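PDB 3PC6: DNA repair protein XRCC1 from Mus musculus, which serves as a scaffold in DNA single-strand break repair, assembling repair protein complexes, binding poly-ADP-ribose and restraining PARP1 activity. Local coordinates for the interface of chains A and B. Numbering follows the deposited sequence. Chains: chain A/B, DNA repair protein XRCC1.

The interface of chains A and B. Residues chain A 4, 29-30, 33-34; chain B 4, 32-33.
A:Ala33 and B:Ala33, each the last residue of helix 23-33, meet methyl to methyl, CB to CB at 3.7 Å, where the two helix ends converge. The N-terminal leucines close round this pair: the side chains of A:Leu4 and B:Leu4 are roughly perpendicular and touch through their CD2 methyls at 3.6 Å, while A:Leu4 CD1 turns to B:Ala33 CB. The other branch of B:Leu4 reaches into chain A, its CD1 lying 3.8 Å from CD1 of the A:Tyr30 ring and also near the methyl of A:Ala33. In B:Leu4, chi1 (-71°) carries the branch point CG to the contact, and chi2 (178°) turns CD1 to A:Tyr30 and A:Ala33 and CD2 to A:Leu4. The A:Phe34 ring is a looser neighbour, its CE1 4.2 Å from B:Leu4 CD2.

Outward, CG2 of B:Thr32 packs on CA of A:Arg29, whose aliphatic chain is stretched out along the partner's helix end. NE and NH2, on one edge of its guanidinium, both donate to the backbone carbonyl B:Ala33 O, at 3.1 Å from NE and 2.9 Å from NH2. The oxygen lies in the guanidinium plane, but both donors approach from one face of the carbonyl, NE 58° out of its plane and NH2 tilted less. CB of B:Leu4 packs 3.4 Å from NH2, linking the paired bonds to the apolar centre. An alanine in place of A:Arg29 would probably leave B:Ala33 O without both donors and uncover one flank of B:Leu4. Repeated by two-fold symmetry, this patch helps join the second BRCT domains of XRCC1 into a homodimer, capping each helix end with the partner's arginine.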
loop_
_atom_site.group_PDB
_atom_site.type_symbol
_atom_site.label_atom_id
_atom_site.label_comp_id
_atom_site.label_asym_id
_atom_site.label_seq_id
_atom_site.Cartn_x
_atom_site.Cartn_y
_atom_site.Cartn_z
ATOM N N LEU A 4 -0.979 -12.036 7.525
ATOM C CA LEU A 4 -1.031 -11.764 6.093
ATOM C C LEU A 4 -0.075 -12.640 5.293
ATOM O O LEU A 4 1.119 -12.725 5.605
ATOM C CB LEU A 4 -0.718 -10.293 5.805
ATOM C CG LEU A 4 -1.703 -9.207 6.246
ATOM C CD1 LEU A 4 -1.065 -7.855 6.041
ATOM C CD2 LEU A 4 -3.010 -9.294 5.474
ATOM N N ARG A 29 -4.335 -2.725 -3.439
ATOM C CA ARG A 29 -4.593 -3.340 -2.150
ATOM C C ARG A 29 -4.018 -4.749 -2.038
ATOM O O ARG A 29 -3.313 -5.046 -1.079
ATOM C CB ARG A 29 -6.083 -3.338 -1.808
ATOM C CG ARG A 29 -6.340 -3.870 -0.401
ATOM C CD ARG A 29 -7.819 -3.872 -0.056
ATOM N NE ARG A 29 -8.030 -4.444 1.268
ATOM C CZ ARG A 29 -9.216 -4.808 1.741
ATOM N NH1 ARG A 29 -10.298 -4.670 0.987
ATOM N NH2 ARG A 29 -9.317 -5.319 2.959
ATOM N N TYR A 30 -4.314 -5.612 -3.014
ATOM C CA TYR A 30 -3.849 -6.997 -2.975
ATOM C C TYR A 30 -2.335 -7.135 -3.144
ATOM O O TYR A 30 -1.696 -7.919 -2.446
ATOM C CB TYR A 30 -4.557 -7.839 -4.044
ATOM C CG TYR A 30 -6.057 -7.895 -3.864
ATOM C CD1 TYR A 30 -6.613 -8.156 -2.622
ATOM C CD2 TYR A 30 -6.914 -7.700 -4.939
ATOM C CE1 TYR A 30 -7.981 -8.206 -2.449
ATOM C CE2 TYR A 30 -8.286 -7.753 -4.776
ATOM C CZ TYR A 30 -8.813 -8.008 -3.531
ATOM O OH TYR A 30 -10.182 -8.062 -3.367
ATOM N N ALA A 33 -0.813 -5.913 0.129
ATOM C CA ALA A 33 -1.151 -6.807 1.233
ATOM C C ALA A 33 -0.315 -8.076 1.241
ATOM O O ALA A 33 0.048 -8.572 2.303
ATOM C CB ALA A 33 -2.643 -7.155 1.206
ATOM N N PHE A 34 -0.008 -8.609 0.059
ATOM C CA PHE A 34 0.723 -9.868 -0.013
ATOM C C PHE A 34 2.202 -9.617 -0.191
ATOM O O PHE A 34 2.962 -10.501 -0.597
ATOM C CB PHE A 34 0.143 -10.768 -1.101
ATOM C CG PHE A 34 -1.347 -10.950 -0.986
ATOM C CD1 PHE A 34 -1.932 -11.178 0.250
ATOM C CD2 PHE A 34 -2.160 -10.883 -2.103
ATOM C CE1 PHE A 34 -3.306 -11.337 0.374
ATOM C CE2 PHE A 34 -3.534 -11.044 -1.990
ATOM C CZ PHE A 34 -4.107 -11.271 -0.748
ATOM N N LEU B 4 -9.440 -10.600 3.306
ATOM C CA LEU B 4 -8.783 -9.481 3.979
ATOM C C LEU B 4 -9.779 -8.733 4.859
ATOM O O LEU B 4 -10.860 -8.343 4.395
ATOM C CB LEU B 4 -8.162 -8.504 2.971
ATOM C CG LEU B 4 -6.917 -8.930 2.182
ATOM C CD1 LEU B 4 -6.492 -7.828 1.206
ATOM C CD2 LEU B 4 -5.767 -9.300 3.118
ATOM N N THR B 32 -2.934 -0.342 4.262
ATOM C CA THR B 32 -3.520 -0.675 2.960
ATOM C C THR B 32 -4.281 -2.003 3.001
ATOM O O THR B 32 -5.394 -2.095 2.489
ATOM C CB THR B 32 -2.444 -0.747 1.856
ATOM O OG1 THR B 32 -1.702 0.476 1.823
ATOM C CG2 THR B 32 -3.088 -0.979 0.477
ATOM N N ALA B 33 -3.678 -3.024 3.608
ATOM C CA ALA B 33 -4.284 -4.358 3.624
ATOM C C ALA B 33 -5.661 -4.354 4.277
ATOM O O ALA B 33 -6.540 -5.107 3.873
ATOM C CB ALA B 33 -3.375 -5.362 4.307
#